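Local coordinates for replication protein A (Methanococcus maripaludis, PDB 3E0E), which probably binds DNA as a replication protein, the crystallised part being one OB-fold domain of the longer chain, at residues A[3-8]-A[45-51]; A[24-28]-A[37-41]. The contacts are given in a common frame with arbitrary orientation. Residue numbers count along the deposited sequence, not the author numbering.

Contact 1 (A[3-8]-A[45-51]); sequences YKISEL and KDDTGSI
I5, with 113 Å² covered, is the centre of the contact where a short 3-10 segment (5-7) meets the turn joining strands 37-46 and 49-56. K4 is still extended (phi/psi -94°/149°); I5 and S6 then fall to -56°/-34° and -68°/-17°. I5 CA faces G49 CA at 5.5 Å and S6 CA faces T48 CA at the same distance. The mt side chain of I5 puts CD1 3.4 Å from G49 O and 3.9 Å from I51 CG2. At G49 (169°/-167°) a CB would lie 3.6 Å from I5 CG2 and jam against T48 O, a clash that alone explains the glycine. Within this OB-fold domain the turn is held by an Asx turn, D46 OD1 accepting from T48 N at 2.7 Å, while D46 N bonds G49 O at 3.0 Å. The p rotamers of D46 and T48 (chi1 63° and 70°) present acceptors to the first two 3-10 amides: I5 N donates to D46 OD2 (2.8 Å), S6 N to T48 OG1 (3.0 Å). T48 OG1 gives its proton to D46 OD1 at 2.7 Å. K4 NZ forms a salt bridge with D47 OD2 at 3.4 Å, the hydrogen bond in it being weak; one water joins K4 NZ to D47 N.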
loop_
_atom_site.group_PDB
_atom_site.type_symbol
_atom_site.label_atom_id
_atom_site.label_comp_id
_atom_site.label_asym_id
_atom_site.label_seq_id
_atom_site.Cartn_x
_atom_site.Cartn_y
_atom_site.Cartn_z
ATOM N N TYR A 3 6.731 -7.545 8.153
ATOM C CA TYR A 3 5.574 -8.406 8.314
ATOM C C TYR A 3 5.082 -9.046 7.039
ATOM O O TYR A 3 5.260 -8.511 5.946
ATOM C CB TYR A 3 4.410 -7.608 8.892
ATOM C CG TYR A 3 4.497 -7.327 10.369
ATOM C CD1 TYR A 3 4.271 -8.337 11.300
ATOM C CD2 TYR A 3 4.750 -6.045 10.836
ATOM C CE1 TYR A 3 4.282 -8.071 12.661
ATOM C CE2 TYR A 3 4.762 -5.767 12.199
ATOM C CZ TYR A 3 4.521 -6.784 13.102
ATOM O OH TYR A 3 4.468 -6.510 14.446
ATOM N N LYS A 4 4.467 -10.210 7.199
ATOM C CA LYS A 4 3.844 -10.891 6.081
ATOM C C LYS A 4 2.422 -10.368 6.227
ATOM O O LYS A 4 1.980 -10.066 7.340
ATOM C CB LYS A 4 3.889 -12.409 6.268
ATOM C CG LYS A 4 5.272 -13.016 6.070
ATOM C CD LYS A 4 5.747 -12.831 4.631
ATOM C CE LYS A 4 7.080 -13.516 4.373
ATOM N NZ LYS A 4 7.500 -13.366 2.948
ATOM N N ILE A 5 1.707 -10.237 5.121
ATOM C CA ILE A 5 0.353 -9.721 5.172
ATOM C C ILE A 5 -0.547 -10.519 6.112
ATOM O O ILE A 5 -1.418 -9.953 6.764
ATOM C CB ILE A 5 -0.258 -9.669 3.755
ATOM C CG1 ILE A 5 0.487 -8.616 2.923
ATOM C CG2 ILE A 5 -1.745 -9.355 3.829
ATOM C CD1 ILE A 5 0.091 -8.573 1.448
ATOM N N SER A 6 -0.320 -11.828 6.203
ATOM C CA SER A 6 -1.135 -12.668 7.077
ATOM C C SER A 6 -0.900 -12.376 8.558
ATOM O O SER A 6 -1.709 -12.755 9.405
ATOM C CB SER A 6 -0.851 -14.147 6.806
ATOM O OG SER A 6 0.496 -14.476 7.104
ATOM N N GLU A 7 0.201 -11.700 8.870
ATOM C CA GLU A 7 0.529 -11.391 10.257
ATOM C C GLU A 7 -0.017 -10.045 10.709
ATOM O O GLU A 7 -0.002 -9.729 11.897
ATOM C CB GLU A 7 2.047 -11.413 10.448
ATOM C CG GLU A 7 2.699 -12.705 9.987
ATOM C CD GLU A 7 4.209 -12.689 10.150
ATOM O OE1 GLU A 7 4.854 -11.737 9.660
ATOM O OE2 GLU A 7 4.754 -13.632 10.761
ATOM N N LEU A 8 -0.503 -9.249 9.764
ATOM C CA LEU A 8 -1.038 -7.934 10.100
ATOM C C LEU A 8 -2.264 -7.996 11.009
ATOM O O LEU A 8 -3.070 -8.922 10.923
ATOM C CB LEU A 8 -1.388 -7.170 8.822
ATOM C CG LEU A 8 -0.211 -6.901 7.881
ATOM C CD1 LEU A 8 -0.723 -6.211 6.628
ATOM C CD2 LEU A 8 0.839 -6.049 8.584
ATOM N N LYS A 45 0.000 -7.860 -2.564
ATOM C CA LYS A 45 -0.005 -9.286 -2.277
ATOM C C LYS A 45 1.388 -9.840 -2.025
ATOM O O LYS A 45 2.361 -9.371 -2.606
ATOM C CB LYS A 45 -0.619 -10.052 -3.457
ATOM C CG LYS A 45 -0.624 -11.568 -3.272
ATOM C CD LYS A 45 -1.101 -12.320 -4.511
ATOM C CE LYS A 45 -0.083 -12.261 -5.641
ATOM N NZ LYS A 45 -0.430 -13.190 -6.761
ATOM N N ASP A 46 1.482 -10.813 -1.124
ATOM C CA ASP A 46 2.743 -11.502 -0.881
ATOM C C ASP A 46 2.394 -12.982 -0.842
ATOM O O ASP A 46 1.282 -13.347 -1.224
ATOM C CB ASP A 46 3.463 -11.030 0.403
ATOM C CG ASP A 46 2.689 -11.289 1.686
ATOM O OD1 ASP A 46 1.737 -12.093 1.717
ATOM O OD2 ASP A 46 3.078 -10.677 2.701
ATOM N N ASP A 47 3.314 -13.838 -0.407
ATOM C CA ASP A 47 3.029 -15.268 -0.397
ATOM C C ASP A 47 2.070 -15.743 0.688
ATOM O O ASP A 47 1.780 -16.937 0.771
ATOM C CB ASP A 47 4.334 -16.076 -0.318
ATOM C CG ASP A 47 5.151 -15.761 0.922
ATOM O OD1 ASP A 47 6.184 -16.435 1.137
ATOM O OD2 ASP A 47 4.772 -14.844 1.680
ATOM N N THR A 48 1.559 -14.820 1.499
ATOM C CA THR A 48 0.645 -15.184 2.581
ATOM C C THR A 48 -0.744 -14.568 2.480
ATOM O O THR A 48 -1.660 -14.979 3.191
ATOM C CB THR A 48 1.218 -14.793 3.957
ATOM O OG1 THR A 48 1.218 -13.364 4.089
ATOM C CG2 THR A 48 2.635 -15.315 4.114
ATOM N N GLY A 49 -0.907 -13.575 1.617
ATOM C CA GLY A 49 -2.212 -12.955 1.486
ATOM C C GLY A 49 -2.204 -11.680 0.675
ATOM O O GLY A 49 -1.223 -11.366 0.004
ATOM N N SER A 50 -3.306 -10.944 0.744
ATOM C CA SER A 50 -3.438 -9.697 0.008
ATOM C C SER A 50 -4.117 -8.655 0.887
ATOM O O SER A 50 -4.851 -8.990 1.819
ATOM C CB SER A 50 -4.264 -9.922 -1.256
ATOM O OG SER A 50 -5.566 -10.375 -0.930
ATOM N N ILE A 51 -3.875 -7.387 0.583
ATOM C CA ILE A 51 -4.466 -6.309 1.359
ATOM C C ILE A 51 -4.498 -5.033 0.528
ATOM O O ILE A 51 -3.666 -4.844 -0.357
ATOM C CB ILE A 51 -3.644 -6.069 2.638
ATOM C CG1 ILE A 51 -4.341 -5.049 3.540
ATOM C CG2 ILE A 51 -2.243 -5.582 2.264
ATOM C CD1 ILE A 51 -3.682 -4.891 4.886
HETATM O O HOH W 1 5.308 -8.985 3.265
HETATM O O HOH W 2 6.105 -12.996 0.246
#

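Contact 2 (A[24-28]-A[37-41]); sequences YPKKE and GQLKS
This is antiparallel beta-hairpin pairing at the end of strands 12-29 and 37-46 next to their connection, in the OB-fold sheet; the segments run 173° apart. K27 and L39 form a hydrogen-bonded pair (CA-CA 5.1 Å; K27 N to L39 O 2.7 Å, L39 N to K27 O 2.9 Å), with both side chains on one face. E28 and Q38, a non-hydrogen-bonded pair at CA-CA 4.4 Å, use the other. Y24 N bonds S41 O at 2.9 Å, so three steps from Y24 to K27 match two from S41 to L39. P25 and K26, both extended, take up the difference, and a water bridges P25 O (2.7 Å) to S41 N (2.8 Å). The mttp rotamer of K27 folds NZ back to that water (3.0 Å) and, weakly, to P25 O (3.2 Å); a second water joins K27 NZ (2.9 Å) to S41 OG (2.7 Å), which also bonds R52. K26 NZ salt-bridges D61 and K40 NZ bonds the carbonyls of A60 and F62, implying a hairpin tied to the loop beyond strand 49-56.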
loop_
_atom_site.group_PDB
_atom_site.type_symbol
_atom_site.label_atom_id
_atom_site.label_comp_id
_atom_site.label_asym_id
_atom_site.label_seq_id
_atom_site.Cartn_x
_atom_site.Cartn_y
_atom_site.Cartn_z
ATOM N N TYR A 24 -5.144 1.497 -8.761
ATOM C CA TYR A 24 -6.353 2.132 -9.263
ATOM C C TYR A 24 -6.168 3.611 -9.566
ATOM O O TYR A 24 -5.194 4.225 -9.139
ATOM C CB TYR A 24 -7.494 1.920 -8.267
ATOM C CG TYR A 24 -7.743 0.456 -7.992
ATOM C CD1 TYR A 24 -7.114 -0.191 -6.933
ATOM C CD2 TYR A 24 -8.556 -0.300 -8.838
ATOM C CE1 TYR A 24 -7.281 -1.555 -6.721
ATOM C CE2 TYR A 24 -8.731 -1.666 -8.636
ATOM C CZ TYR A 24 -8.089 -2.287 -7.576
ATOM O OH TYR A 24 -8.240 -3.640 -7.381
ATOM N N PRO A 25 -7.097 4.195 -10.336
ATOM C CA PRO A 25 -7.020 5.611 -10.694
ATOM C C PRO A 25 -7.052 6.518 -9.476
ATOM O O PRO A 25 -7.827 6.294 -8.544
ATOM C CB PRO A 25 -8.244 5.809 -11.578
ATOM C CG PRO A 25 -8.418 4.473 -12.218
ATOM C CD PRO A 25 -8.192 3.532 -11.065
ATOM N N LYS A 26 -6.205 7.542 -9.495
ATOM C CA LYS A 26 -6.130 8.503 -8.406
ATOM C C LYS A 26 -7.424 9.309 -8.338
ATOM O O LYS A 26 -8.008 9.656 -9.368
ATOM C CB LYS A 26 -4.943 9.449 -8.628
ATOM C CG LYS A 26 -4.728 10.460 -7.527
ATOM C CD LYS A 26 -3.570 11.402 -7.841
ATOM C CE LYS A 26 -3.808 12.214 -9.109
ATOM N NZ LYS A 26 -2.856 13.368 -9.214
ATOM N N LYS A 27 -7.869 9.598 -7.122
ATOM C CA LYS A 27 -9.087 10.372 -6.910
ATOM C C LYS A 27 -8.719 11.651 -6.172
ATOM O O LYS A 27 -8.082 11.600 -5.124
ATOM C CB LYS A 27 -10.081 9.552 -6.089
ATOM C CG LYS A 27 -10.489 8.249 -6.764
ATOM C CD LYS A 27 -11.238 7.336 -5.815
ATOM C CE LYS A 27 -11.671 6.052 -6.507
ATOM N NZ LYS A 27 -10.506 5.317 -7.074
ATOM N N GLU A 28 -9.111 12.798 -6.721
ATOM C CA GLU A 28 -8.806 14.076 -6.098
ATOM C C GLU A 28 -10.060 14.679 -5.509
ATOM O O GLU A 28 -11.152 14.511 -6.050
ATOM C CB GLU A 28 -8.197 15.032 -7.115
ATOM C CG GLU A 28 -6.863 14.563 -7.634
ATOM C CD GLU A 28 -6.120 15.653 -8.356
ATOM O OE1 GLU A 28 -6.021 16.764 -7.797
ATOM O OE2 GLU A 28 -5.634 15.395 -9.474
ATOM N N GLY A 37 -6.924 17.211 -1.253
ATOM C CA GLY A 37 -6.497 15.856 -0.946
ATOM C C GLY A 37 -6.541 14.933 -2.150
ATOM O O GLY A 37 -7.175 15.241 -3.157
ATOM N N GLN A 38 -5.852 13.800 -2.042
ATOM C CA GLN A 38 -5.810 12.806 -3.113
ATOM C C GLN A 38 -5.774 11.413 -2.517
ATOM O O GLN A 38 -5.371 11.229 -1.374
ATOM C CB GLN A 38 -4.546 12.944 -3.961
ATOM C CG GLN A 38 -4.303 14.279 -4.591
ATOM C CD GLN A 38 -3.197 14.204 -5.617
ATOM O OE1 GLN A 38 -2.065 13.803 -5.313
ATOM N NE2 GLN A 38 -3.515 14.577 -6.843
ATOM N N LEU A 39 -6.187 10.435 -3.316
ATOM C CA LEU A 39 -6.171 9.035 -2.905
ATOM C C LEU A 39 -5.846 8.153 -4.095
ATOM O O LEU A 39 -6.405 8.323 -5.175
ATOM C CB LEU A 39 -7.533 8.600 -2.332
ATOM C CG LEU A 39 -7.783 7.103 -2.058
ATOM C CD1 LEU A 39 -7.994 6.356 -3.366
ATOM C CD2 LEU A 39 -6.639 6.504 -1.258
ATOM N N LYS A 40 -4.942 7.204 -3.890
ATOM C CA LYS A 40 -4.588 6.248 -4.927
ATOM C C LYS A 40 -4.584 4.909 -4.198
ATOM O O LYS A 40 -3.808 4.714 -3.262
ATOM C CB LYS A 40 -3.195 6.541 -5.496
ATOM C CG LYS A 40 -3.100 6.458 -7.020
ATOM C CD LYS A 40 -2.163 5.353 -7.495
ATOM C CE LYS A 40 -0.698 5.631 -7.168
ATOM N NZ LYS A 40 0.037 6.306 -8.286
ATOM N N SER A 41 -5.476 4.006 -4.591
ATOM C CA SER A 41 -5.539 2.697 -3.960
ATOM C C SER A 41 -4.680 1.675 -4.694
ATOM O O SER A 41 -4.557 1.705 -5.918
ATOM C CB SER A 41 -6.985 2.192 -3.909
ATOM O OG SER A 41 -7.802 3.064 -3.149
HETATM O O HOH W 3 -7.622 4.916 -6.198
HETATM O O HOH W 4 -9.861 3.773 -4.685
#

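From the N terminus, the chain first lays down 3-8, runs through strand 12-29 to 24-28, turns through a connection whose residues 31-34 are not modelled, and returns at 37-41. Contact 2 closes that short loop of eight intervening residues. The end of strand 37-46 and its turn into strand 49-56 form 45-51, where contact 1 closes the longer loop of 36 residues, so contact 2 is nested within it. Their centres lie about 23 Å apart, on opposite sides of the chain's centre, and strand 37-46 serves both. Contact 2 joins this strand to strand 12-29 at one end; contact 1 sets the N-terminal segment against its turn at the other.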